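Local atomic coordinates of SusD superfamily protein (Bacteroides thetaiotaomicron VPI-5482, PDB entry 3HDX), a protein that probably binds polysaccharide at the outer membrane of a gut bacterium, as a SusD homologue involved in carbohydrate uptake and metabolism. Residues A[380-384]-A[398-402]; A[387-391]-A[415-419]; A[409-414]-A[439-443]; A[220-224]-A[366-370]. One frame throughout, in Å; residues are numbered along the deposited sequence.

How the contacts relate
The contacts show how a helical protein combines one long-range closure with several local ones. From the N terminus, contact 4 comes first: it closes a loop of 141 residues by bringing helix 213-226 against helix 363-376, before the others begin. Contact 1 folds the loop before helix 401-405, and its start, back on helix 380-391. Contact 2 crosses contact 1, since 387-391 lies inside the loop that contact 1 closes and 415-419 beyond it. Contact 3, in series with contact 1, crosses contact 2 in turn, tying the beginning of helix 409-423 to the end of helix 430-441. Leu-368 of contact 4 packs on Leu-387 and Ile-390 of contact 2, so the long closure and the local ones share one core.

Contact 1: residues A[380-384]-A[398-402]; sequences STEAV and EVSFK
Ser-380 and Phe-401 make the aromatic part of a largely apolar contact, partly buried, between the first turn of helix 380-391 and the loop that leads into the short helix 401-405. The ring of Phe-401 is laid over the helix start: Ser-380 CB sits above one face, 3.8 Å from the ring centroid and 29° off its normal, a CH-pi contact that is tightest at the rim, where Ser-380 CB comes within 3.3 Å of Phe-401 CZ. The first torsion of Phe-401 puts CG anti to the backbone N (chi1 -167°), which carries the ring back across the helix start. One turn on, the two branches of Val-384 divide the work. Val-384 CG2 packs 3.9 Å from Phe-401 CB, while Val-384 CG1 presses on the backbone, 3.3 Å from Val-399 O, and meets Val-399 CG2 more loosely at 4.4 Å. No hydrogen bond spans the two segments. Leu-412 of helix 409-423 touches Ser-380, Val-384 and Phe-401 alike, joining the pieces in one small core. Ser-400 holds the N-cap position of helix 401-405. The arrangement is that of two successive helices joined by a loop that folds back on the first, within the mainly helical SusD fold, whose family belongs to the TPR clan.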
loop_
_atom_site.group_PDB
_atom_site.type_symbol
_atom_site.label_atom_id
_atom_site.label_comp_id
_atom_site.label_asym_id
_atom_site.label_seq_id
_atom_site.Cartn_x
_atom_site.Cartn_y
_atom_site.Cartn_z
ATOM N N SER A 380 -3.738 25.299 5.880
ATOM C CA SER A 380 -3.245 24.647 7.102
ATOM C C SER A 380 -4.211 24.616 8.264
ATOM O O SER A 380 -4.261 23.633 8.965
ATOM C CB SER A 380 -1.912 25.284 7.517
ATOM O OG SER A 380 -1.013 25.138 6.454
ATOM N N THR A 381 -5.010 25.682 8.469
ATOM C CA THR A 381 -5.971 25.698 9.552
ATOM C C THR A 381 -6.966 24.541 9.404
ATOM O O THR A 381 -7.305 23.885 10.354
ATOM C CB THR A 381 -6.688 27.082 9.637
ATOM O OG1 THR A 381 -5.707 28.138 9.524
ATOM C CG2 THR A 381 -7.428 27.185 10.926
ATOM N N GLU A 382 -7.398 24.281 8.169
ATOM C CA GLU A 382 -8.297 23.162 7.916
ATOM C C GLU A 382 -7.608 21.791 8.096
ATOM O O GLU A 382 -8.243 20.828 8.521
ATOM C CB GLU A 382 -8.878 23.288 6.508
ATOM C CG GLU A 382 -9.738 24.548 6.294
ATOM C CD GLU A 382 -10.054 24.760 4.837
ATOM O OE1 GLU A 382 -10.704 23.840 4.318
ATOM O OE2 GLU A 382 -9.610 25.763 4.222
ATOM N N ALA A 383 -6.306 21.706 7.804
ATOM C CA ALA A 383 -5.570 20.459 7.952
ATOM C C ALA A 383 -5.548 19.958 9.392
ATOM O O ALA A 383 -5.586 18.739 9.651
ATOM C CB ALA A 383 -4.132 20.640 7.447
ATOM N N VAL A 384 -5.497 20.907 10.334
ATOM C CA VAL A 384 -5.367 20.573 11.757
ATOM C C VAL A 384 -6.503 19.708 12.245
ATOM O O VAL A 384 -6.255 18.760 13.000
ATOM C CB VAL A 384 -5.192 21.863 12.640
ATOM C CG1 VAL A 384 -5.304 21.544 14.128
ATOM C CG2 VAL A 384 -3.854 22.559 12.327
ATOM N N GLU A 398 -5.422 17.249 21.373
ATOM C CA GLU A 398 -5.594 18.088 20.197
ATOM C C GLU A 398 -4.496 19.152 20.150
ATOM O O GLU A 398 -4.059 19.638 21.192
ATOM C CB GLU A 398 -6.929 18.814 20.239
ATOM C CG GLU A 398 -8.062 17.897 19.958
ATOM C CD GLU A 398 -9.395 18.592 19.837
ATOM O OE1 GLU A 398 -9.542 19.744 20.310
ATOM O OE2 GLU A 398 -10.286 17.952 19.241
ATOM N N VAL A 399 -4.071 19.471 18.931
ATOM C CA VAL A 399 -3.166 20.549 18.647
ATOM C C VAL A 399 -3.889 21.677 17.920
ATOM O O VAL A 399 -4.976 21.488 17.387
ATOM C CB VAL A 399 -1.913 20.107 17.864
ATOM C CG1 VAL A 399 -1.039 19.162 18.747
ATOM C CG2 VAL A 399 -2.314 19.434 16.502
ATOM N N SER A 400 -3.269 22.856 17.956
ATOM C CA SER A 400 -3.800 24.020 17.252
ATOM C C SER A 400 -2.684 24.694 16.473
ATOM O O SER A 400 -1.506 24.721 16.867
ATOM C CB SER A 400 -4.516 24.969 18.206
ATOM O OG SER A 400 -3.583 25.528 19.087
ATOM N N PHE A 401 -3.058 25.263 15.334
ATOM C CA PHE A 401 -2.074 25.831 14.410
ATOM C C PHE A 401 -1.212 26.959 15.032
ATOM O O PHE A 401 0.018 26.932 14.895
ATOM C CB PHE A 401 -2.786 26.240 13.098
ATOM C CG PHE A 401 -1.871 26.563 11.948
ATOM C CD1 PHE A 401 -0.733 25.786 11.667
ATOM C CD2 PHE A 401 -2.185 27.603 11.063
ATOM C CE1 PHE A 401 0.091 26.076 10.593
ATOM C CE2 PHE A 401 -1.356 27.860 9.934
ATOM C CZ PHE A 401 -0.234 27.099 9.713
ATOM N N LYS A 402 -1.850 27.900 15.744
ATOM C CA LYS A 402 -1.080 29.008 16.344
ATOM C C LYS A 402 -0.264 28.596 17.549
ATOM O O LYS A 402 0.969 28.755 17.563
ATOM C CB LYS A 402 -1.999 30.193 16.677
ATOM C CG LYS A 402 -1.271 31.404 17.199
ATOM C CD LYS A 402 -2.269 32.554 17.409
ATOM C CE LYS A 402 -1.627 33.706 18.159
ATOM N NZ LYS A 402 -0.339 34.202 17.554
#

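Contact 2: residues A[387-391]-A[415-419]. With EDO (1,2-ethanediol), chain G; EDO (1,2-ethanediol), chain E.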
loop_
_atom_site.group_PDB
_atom_site.type_symbol
_atom_site.label_atom_id
_atom_site.label_comp_id
_atom_site.label_asym_id
_atom_site.label_seq_id
_atom_site.Cartn_x
_atom_site.Cartn_y
_atom_site.Cartn_z
ATOM N N LEU A 387 -5.716 16.083 11.200
ATOM C CA LEU A 387 -4.615 15.598 12.037
ATOM C C LEU A 387 -5.144 15.212 13.421
ATOM O O LEU A 387 -4.828 14.131 13.937
ATOM C CB LEU A 387 -3.533 16.674 12.186
ATOM C CG LEU A 387 -2.331 16.292 13.065
ATOM C CD1 LEU A 387 -1.651 14.972 12.612
ATOM C CD2 LEU A 387 -1.312 17.430 13.169
ATOM N N ASN A 388 -5.944 16.101 14.021
ATOM C CA ASN A 388 -6.500 15.835 15.345
ATOM C C ASN A 388 -7.377 14.594 15.435
ATOM O O ASN A 388 -7.403 13.948 16.481
ATOM C CB ASN A 388 -7.231 17.063 15.922
ATOM C CG ASN A 388 -6.281 18.123 16.448
ATOM O OD1 ASN A 388 -5.149 17.809 16.855
ATOM N ND2 ASN A 388 -6.730 19.371 16.477
HETATM N N MSE A 389 -8.087 14.262 14.351
HETATM C CA MSE A 389 -8.903 13.050 14.328
HETATM C C MSE A 389 -8.085 11.808 14.639
HETATM O O MSE A 389 -8.536 10.900 15.376
HETATM C CB MSE A 389 -9.634 12.868 13.006
HETATM C CG MSE A 389 -10.691 13.859 12.757
HETATM SE SE MSE A 389 -11.540 13.607 11.047
HETATM C CE MSE A 389 -12.476 15.310 11.042
ATOM N N ILE A 390 -6.883 11.755 14.071
ATOM C CA ILE A 390 -5.991 10.627 14.290
ATOM C C ILE A 390 -5.373 10.716 15.695
ATOM O O ILE A 390 -5.403 9.729 16.455
ATOM C CB ILE A 390 -4.907 10.572 13.207
ATOM C CG1 ILE A 390 -5.569 10.613 11.763
ATOM C CG2 ILE A 390 -3.950 9.397 13.558
ATOM C CD1 ILE A 390 -6.727 9.757 11.493
ATOM N N ARG A 391 -4.834 11.902 16.049
ATOM C CA ARG A 391 -4.190 12.084 17.365
ATOM C C ARG A 391 -5.079 11.683 18.533
ATOM O O ARG A 391 -4.655 10.899 19.408
ATOM C CB ARG A 391 -3.775 13.521 17.539
ATOM C CG ARG A 391 -2.590 13.953 16.673
ATOM C CD ARG A 391 -2.314 15.441 16.890
ATOM N NE ARG A 391 -2.006 15.719 18.289
ATOM C CZ ARG A 391 -0.787 15.649 18.841
ATOM N NH1 ARG A 391 0.313 15.330 18.121
ATOM N NH2 ARG A 391 -0.659 15.896 20.146
ATOM N N GLU A 415 4.900 17.704 11.034
ATOM C CA GLU A 415 4.168 16.954 12.062
ATOM C C GLU A 415 3.158 15.936 11.496
ATOM O O GLU A 415 3.036 14.830 12.023
ATOM C CB GLU A 415 3.524 17.868 13.107
ATOM C CG GLU A 415 2.837 17.134 14.245
ATOM C CD GLU A 415 3.740 16.207 15.035
ATOM O OE1 GLU A 415 4.993 16.381 15.045
ATOM O OE2 GLU A 415 3.169 15.289 15.650
ATOM N N ILE A 416 2.478 16.306 10.420
ATOM C CA ILE A 416 1.586 15.370 9.715
ATOM C C ILE A 416 2.396 14.142 9.270
ATOM O O ILE A 416 1.931 13.003 9.455
ATOM C CB ILE A 416 0.898 16.011 8.509
ATOM C CG1 ILE A 416 -0.101 17.099 8.976
ATOM C CG2 ILE A 416 0.140 14.961 7.667
ATOM C CD1 ILE A 416 -0.567 18.068 7.935
ATOM N N PHE A 417 3.597 14.369 8.708
ATOM C CA PHE A 417 4.458 13.222 8.354
ATOM C C PHE A 417 4.950 12.409 9.564
ATOM O O PHE A 417 5.067 11.204 9.452
ATOM C CB PHE A 417 5.565 13.630 7.405
ATOM C CG PHE A 417 5.066 13.785 6.018
ATOM C CD1 PHE A 417 4.819 12.653 5.240
ATOM C CD2 PHE A 417 4.783 15.033 5.475
ATOM C CE1 PHE A 417 4.334 12.776 3.937
ATOM C CE2 PHE A 417 4.303 15.139 4.198
ATOM C CZ PHE A 417 4.057 14.027 3.431
ATOM N N GLU A 418 5.171 13.044 10.723
ATOM C CA GLU A 418 5.519 12.274 11.925
ATOM C C GLU A 418 4.324 11.454 12.393
ATOM O O GLU A 418 4.500 10.362 12.901
ATOM C CB GLU A 418 6.001 13.184 13.061
ATOM C CG GLU A 418 7.302 13.877 12.747
ATOM C CD GLU A 418 8.442 12.939 12.347
ATOM O OE1 GLU A 418 8.629 11.926 13.019
ATOM O OE2 GLU A 418 9.151 13.247 11.348
ATOM N N GLU A 419 3.112 12.003 12.252
ATOM C CA GLU A 419 1.911 11.232 12.606
ATOM C C GLU A 419 1.752 10.017 11.675
ATOM O O GLU A 419 1.392 8.910 12.114
ATOM C CB GLU A 419 0.654 12.099 12.668
ATOM C CG GLU A 419 -0.524 11.382 13.395
ATOM C CD GLU A 419 -0.276 11.091 14.865
ATOM O OE1 GLU A 419 0.539 11.778 15.524
ATOM O OE2 GLU A 419 -0.955 10.185 15.385
HETATM C C1 EDO G . 2.418 16.231 21.817
HETATM O O1 EDO G . 1.805 14.931 21.662
HETATM C C2 EDO G . 2.999 16.431 23.205
HETATM O O2 EDO G . 4.007 15.447 23.482
HETATM C C1 EDO E . 11.359 12.997 8.827
HETATM O O1 EDO E . 10.420 12.015 9.308
HETATM C C2 EDO E . 12.691 12.836 9.515
HETATM O O2 EDO E . 13.202 11.539 9.201
HETATM O O HOH W 1 0.526 14.566 15.421
HETATM O O HOH W 2 3.252 15.284 18.402
#
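Leu-387 and Ile-390 of helix 380-391 pack against the aliphatic stem of Glu-419 on helix 409-423. Leu-387 CD1 reaches Glu-419 CB at 3.7 Å, and Leu-387 CD2 also meets Ile-416 CG1, while Ile-390 CG2 lies 4.0 Å from Glu-419 CG. The same Ile-390 methyl also borders the carboxylate oxygen Glu-419 OE2. The helix segments run in roughly the same direction, their axes 34° apart and 10.9 Å at closest approach.

The charged layer lies beside this. Arg-391 bends at chi3 (60°), which turns its guanidinium toward the two glutamates. Direct pairing is loose: Arg-391 NH1 to Glu-415 OE2 is a long salt bridge of 3.8 Å, with the two planes 66° apart. Glu-419 OE1 stands well out of the guanidinium plane, so no N-H points at it and the direct attraction is one of charge.

Water supplies the directional bonds. One molecule in the guanidinium plane accepts from Arg-391 NH1 at 2.8 Å and donates to both Glu-415 OE2 and Glu-419 OE1; a second links NH1 to Glu-415 OE2. Arg-391 NH2 gives a hydrogen bond to an ethanediol oxygen, and Arg-391 NE donates to Arg-397 O. Arg-422 salt-bridges both glutamates, and Arg-311 pairs with Glu-419 OE2.

Such a network implies that the carboxylates, that of Glu-419 buried, are compensated by several arginines and probably remain charged, with ordered water linking the helices.

Contact 3: residues A[409-414]-A[439-443]. With EDO (1,2-ethanediol), chain D.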
loop_
_atom_site.group_PDB
_atom_site.type_symbol
_atom_site.label_atom_id
_atom_site.label_comp_id
_atom_site.label_asym_id
_atom_site.label_seq_id
_atom_site.Cartn_x
_atom_site.Cartn_y
_atom_site.Cartn_z
ATOM N N ARG A 409 3.280 26.710 8.241
ATOM C CA ARG A 409 2.804 25.633 7.329
ATOM C C ARG A 409 3.780 24.455 7.283
ATOM O O ARG A 409 3.360 23.297 7.376
ATOM C CB ARG A 409 2.581 26.196 5.898
ATOM C CG ARG A 409 2.258 25.205 4.775
ATOM C CD ARG A 409 2.282 25.961 3.376
ATOM N NE ARG A 409 2.316 25.100 2.173
ATOM C CZ ARG A 409 3.413 24.629 1.538
ATOM N NH1 ARG A 409 4.661 24.911 1.942
ATOM N NH2 ARG A 409 3.265 23.859 0.452
ATOM N N GLU A 410 5.076 24.743 7.201
ATOM C CA GLU A 410 6.077 23.686 7.079
ATOM C C GLU A 410 6.191 22.887 8.402
ATOM O O GLU A 410 6.343 21.658 8.376
ATOM C CB GLU A 410 7.399 24.254 6.580
ATOM C CG GLU A 410 7.341 24.762 5.138
ATOM C CD GLU A 410 6.603 26.104 4.941
ATOM O OE1 GLU A 410 6.600 26.985 5.848
ATOM O OE2 GLU A 410 5.976 26.269 3.880
ATOM N N SER A 411 6.049 23.567 9.542
ATOM C CA SER A 411 6.077 22.889 10.848
ATOM C C SER A 411 4.909 21.902 10.927
ATOM O O SER A 411 5.072 20.770 11.421
ATOM C CB SER A 411 5.987 23.870 12.033
ATOM O OG SER A 411 7.118 24.722 12.110
ATOM N N LEU A 412 3.724 22.329 10.461
ATOM C CA LEU A 412 2.546 21.454 10.453
ATOM C C LEU A 412 2.723 20.295 9.466
ATOM O O LEU A 412 2.399 19.153 9.792
ATOM C CB LEU A 412 1.269 22.272 10.183
ATOM C CG LEU A 412 -0.041 21.454 10.088
ATOM C CD1 LEU A 412 -0.222 20.669 11.396
ATOM C CD2 LEU A 412 -1.267 22.351 9.840
ATOM N N ILE A 413 3.243 20.579 8.273
ATOM C CA ILE A 413 3.534 19.486 7.301
ATOM C C ILE A 413 4.468 18.452 7.924
ATOM O O ILE A 413 4.163 17.260 7.893
ATOM C CB ILE A 413 4.123 20.018 5.968
ATOM C CG1 ILE A 413 3.068 20.782 5.186
ATOM C CG2 ILE A 413 4.740 18.852 5.111
ATOM C CD1 ILE A 413 3.677 21.673 4.075
ATOM N N ALA A 414 5.524 18.907 8.582
ATOM C CA ALA A 414 6.494 17.972 9.181
ATOM C C ALA A 414 5.761 17.090 10.230
ATOM O O ALA A 414 5.962 15.874 10.277
ATOM C CB ALA A 414 7.710 18.708 9.771
ATOM N N LYS A 439 9.499 16.662 -1.037
ATOM C CA LYS A 439 9.034 17.550 -2.102
ATOM C C LYS A 439 8.335 18.786 -1.590
ATOM O O LYS A 439 8.430 19.855 -2.203
ATOM C CB LYS A 439 8.177 16.775 -3.106
ATOM C CG LYS A 439 9.001 15.704 -3.920
ATOM C CD LYS A 439 8.125 14.689 -4.661
ATOM C CE LYS A 439 7.310 15.333 -5.776
ATOM N NZ LYS A 439 6.350 14.325 -6.358
ATOM N N LEU A 440 7.641 18.647 -0.460
ATOM C CA LEU A 440 6.971 19.782 0.187
ATOM C C LEU A 440 7.901 20.594 1.088
ATOM O O LEU A 440 7.864 21.813 1.041
ATOM C CB LEU A 440 5.794 19.322 1.059
ATOM C CG LEU A 440 4.519 18.885 0.343
ATOM C CD1 LEU A 440 3.579 18.027 1.262
ATOM C CD2 LEU A 440 3.807 20.063 -0.258
HETATM N N MSE A 441 8.701 19.903 1.922
HETATM C CA MSE A 441 9.553 20.577 2.894
HETATM C C MSE A 441 10.771 21.229 2.270
HETATM O O MSE A 441 11.167 22.311 2.691
HETATM C CB MSE A 441 10.001 19.606 4.020
HETATM C CG MSE A 441 8.821 19.040 4.845
HETATM SE SE MSE A 441 7.954 20.356 5.930
HETATM C CE MSE A 441 9.494 20.845 7.033
ATOM N N LYS A 442 11.387 20.531 1.318
ATOM C CA LYS A 442 12.621 20.953 0.645
ATOM C C LYS A 442 13.730 21.280 1.657
ATOM O O LYS A 442 14.509 22.234 1.462
ATOM C CB LYS A 442 12.341 22.138 -0.312
ATOM C CG LYS A 442 11.264 21.813 -1.364
ATOM C CD LYS A 442 10.973 23.011 -2.277
ATOM C CE LYS A 442 9.831 22.695 -3.186
ATOM N N ASP A 443 13.798 20.483 2.727
ATOM C CA ASP A 443 14.732 20.722 3.831
ATOM C C ASP A 443 16.009 19.889 3.784
ATOM O O ASP A 443 16.766 19.919 4.735
ATOM C CB ASP A 443 14.013 20.587 5.201
ATOM C CG ASP A 443 13.518 19.196 5.516
ATOM O OD1 ASP A 443 13.488 18.287 4.642
ATOM O OD2 ASP A 443 13.134 19.014 6.697
HETATM C C1 EDO D . 8.147 11.104 -7.325
HETATM O O1 EDO D . 7.314 11.684 -6.304
HETATM C C2 EDO D . 9.287 12.068 -7.590
HETATM O O2 EDO D . 8.755 13.349 -7.981
HETATM O O HOH W 3 6.158 23.336 -0.406
#
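Met-441, present as selenomethionine, lays its bent side chain alongside Ile-413, the two pointing opposite ways, with Met-441 SE 3.6 Å from Ile-413 CG2. Bends at chi2 (-69°) and chi3 (-61°) fold the end of the chain back onto helix 409-423. There Met-441 SE lies 3.2 Å from Glu-410 O, a backbone oxygen, and Met-441 CE touches Ala-414 CB. Beside it, Leu-440 divides its methyls: CD1 meets Ile-413 CG2 at 4.1 Å, and CD2 lies near Arg-409 NH2. The contact thus packs the start of one helix against the last turn of another, helix 430-441, which ends as Lys-442 takes positive phi; both belong to the helical SusD family region. The Arg-409 guanidinium rests one face on Ile-413 CD1, 3.9 Å from its plane. In that plane Arg-409 NH1 salt-bridges Glu-410 OE2, while NE donates to Cys-375 O. A water, also in plane, accepts from Arg-409 NH2 and donates to Leu-440 O at 2.7 Å, bridging the two helices. Just before Leu-440, Lys-439 NZ holds both oxygens of an ethanediol probably from the crystallisation liquor, O1 at 2.8 Å. An alanine here has no amino group to grip the diol, which would probably be held less firmly or lost, along with the side-chain contact to Ile-451.

Contact 4: residues A[220-224]-A[366-370]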
loop_
_atom_site.group_PDB
_atom_site.type_symbol
_atom_site.label_atom_id
_atom_site.label_comp_id
_atom_site.label_asym_id
_atom_site.label_seq_id
_atom_site.Cartn_x
_atom_site.Cartn_y
_atom_site.Cartn_z
ATOM N N SER A 220 -9.623 12.395 -1.477
ATOM C CA SER A 220 -9.545 11.974 -0.071
ATOM C C SER A 220 -10.848 12.358 0.646
ATOM O O SER A 220 -11.406 11.580 1.437
ATOM C CB SER A 220 -8.336 12.624 0.621
ATOM O OG SER A 220 -7.108 12.223 0.041
ATOM N N ALA A 221 -11.334 13.572 0.369
ATOM C CA ALA A 221 -12.612 14.052 0.939
ATOM C C ALA A 221 -13.762 13.126 0.550
ATOM O O ALA A 221 -14.566 12.725 1.373
ATOM C CB ALA A 221 -12.897 15.506 0.498
ATOM N N PHE A 222 -13.784 12.713 -0.702
ATOM C CA PHE A 222 -14.863 11.862 -1.193
ATOM C C PHE A 222 -14.864 10.537 -0.425
ATOM O O PHE A 222 -15.900 10.029 -0.007
ATOM C CB PHE A 222 -14.746 11.615 -2.702
ATOM C CG PHE A 222 -15.935 10.947 -3.283
ATOM C CD1 PHE A 222 -17.000 11.716 -3.747
ATOM C CD2 PHE A 222 -16.032 9.569 -3.324
ATOM C CE1 PHE A 222 -18.166 11.098 -4.255
ATOM C CE2 PHE A 222 -17.197 8.924 -3.784
ATOM C CZ PHE A 222 -18.261 9.708 -4.281
ATOM N N ILE A 223 -13.678 9.976 -0.237
ATOM C CA ILE A 223 -13.533 8.738 0.514
ATOM C C ILE A 223 -14.039 8.845 1.955
ATOM O O ILE A 223 -14.828 8.023 2.426
ATOM C CB ILE A 223 -12.056 8.231 0.494
ATOM C CG1 ILE A 223 -11.619 7.888 -0.928
ATOM C CG2 ILE A 223 -11.895 7.011 1.398
ATOM C CD1 ILE A 223 -10.085 7.903 -1.090
ATOM N N ILE A 224 -13.582 9.887 2.643
ATOM C CA ILE A 224 -13.974 10.122 4.025
ATOM C C ILE A 224 -15.477 10.301 4.143
ATOM O O ILE A 224 -16.122 9.720 5.045
ATOM C CB ILE A 224 -13.236 11.363 4.592
ATOM C CG1 ILE A 224 -11.736 11.040 4.740
ATOM C CG2 ILE A 224 -13.827 11.808 5.943
ATOM C CD1 ILE A 224 -10.802 12.241 4.825
ATOM N N ILE A 366 -5.959 8.013 4.612
ATOM C CA ILE A 366 -6.649 8.979 3.771
ATOM C C ILE A 366 -6.903 10.312 4.506
ATOM O O ILE A 366 -6.797 11.378 3.913
ATOM C CB ILE A 366 -7.953 8.388 3.193
ATOM C CG1 ILE A 366 -7.650 7.151 2.305
ATOM C CG2 ILE A 366 -8.739 9.430 2.393
ATOM C CD1 ILE A 366 -6.730 7.353 1.132
ATOM N N THR A 367 -7.177 10.234 5.811
ATOM C CA THR A 367 -7.379 11.413 6.642
ATOM C C THR A 367 -6.106 12.215 6.784
ATOM O O THR A 367 -6.129 13.445 6.614
ATOM C CB THR A 367 -7.989 11.014 7.989
ATOM O OG1 THR A 367 -9.235 10.346 7.727
ATOM C CG2 THR A 367 -8.176 12.225 8.943
ATOM N N LEU A 368 -4.983 11.520 6.977
ATOM C CA LEU A 368 -3.678 12.222 7.069
ATOM C C LEU A 368 -3.280 12.750 5.696
ATOM O O LEU A 368 -2.692 13.821 5.599
ATOM C CB LEU A 368 -2.568 11.344 7.705
ATOM C CG LEU A 368 -2.793 11.013 9.179
ATOM C CD1 LEU A 368 -1.861 9.855 9.662
ATOM C CD2 LEU A 368 -2.656 12.287 10.073
ATOM N N LEU A 369 -3.636 12.034 4.624
ATOM C CA LEU A 369 -3.354 12.493 3.241
ATOM C C LEU A 369 -4.095 13.789 2.993
ATOM O O LEU A 369 -3.568 14.708 2.357
ATOM C CB LEU A 369 -3.719 11.388 2.221
ATOM C CG LEU A 369 -3.257 11.721 0.797
ATOM C CD1 LEU A 369 -1.700 11.723 0.681
ATOM C CD2 LEU A 369 -3.925 10.730 -0.206
ATOM N N ARG A 370 -5.351 13.827 3.420
ATOM C CA ARG A 370 -6.145 15.044 3.295
ATOM C C ARG A 370 -5.469 16.228 4.017
ATOM O O ARG A 370 -5.456 17.330 3.480
ATOM C CB ARG A 370 -7.581 14.832 3.788
ATOM C CG ARG A 370 -8.471 15.974 3.398
ATOM C CD ARG A 370 -9.846 15.745 3.886
ATOM N NE ARG A 370 -10.768 16.745 3.397
ATOM C CZ ARG A 370 -12.075 16.681 3.635
ATOM N NH1 ARG A 370 -12.614 15.643 4.311
ATOM N NH2 ARG A 370 -12.849 17.632 3.127
#
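The guanidinium of Arg-370 lies flat over Ala-221, whose CB stands 3.3 Å above the plane, over the centre of one face, with Arg-370 NH2 and CZ both in contact. At the edge of the group, near its plane, comes Ile-224 CD1, which also packs on Arg-370 CD at 3.8 Å. Because the arginine chain is extended from CG to NE, with CG anti to the backbone N (chi1 -168°), it runs across helix 213-226 far enough to reach Glu-217, whose OE2 forms a salt bridge with NE. Replacing this residue by an alanine would probably leave Glu-217 without this charged partner and open a gap beside Ala-221 and Ile-224.

These are two helices of the SusD fold, distant in sequence, crossing in a roughly antiparallel sense with their segment axes 143° apart and 9.3 Å at closest approach. Where they come nearest, Ile-366 CG2 drops between the residues of helix 213-226: it lies 3.6 Å from Ser-220 O and also touches Ile-223 CB and Ile-224 CG1. The Ile-224 and Ile-366 side chains lie side by side, heading opposite ways, whereas Ile-223 comes in square to Ile-366. Ile-224 CD1 also approaches Thr-367 OG1 at 3.8 Å; that hydroxyl is hydrogen-bonded to Leu-363 O, within its own helix, and to Tyr-234 OH.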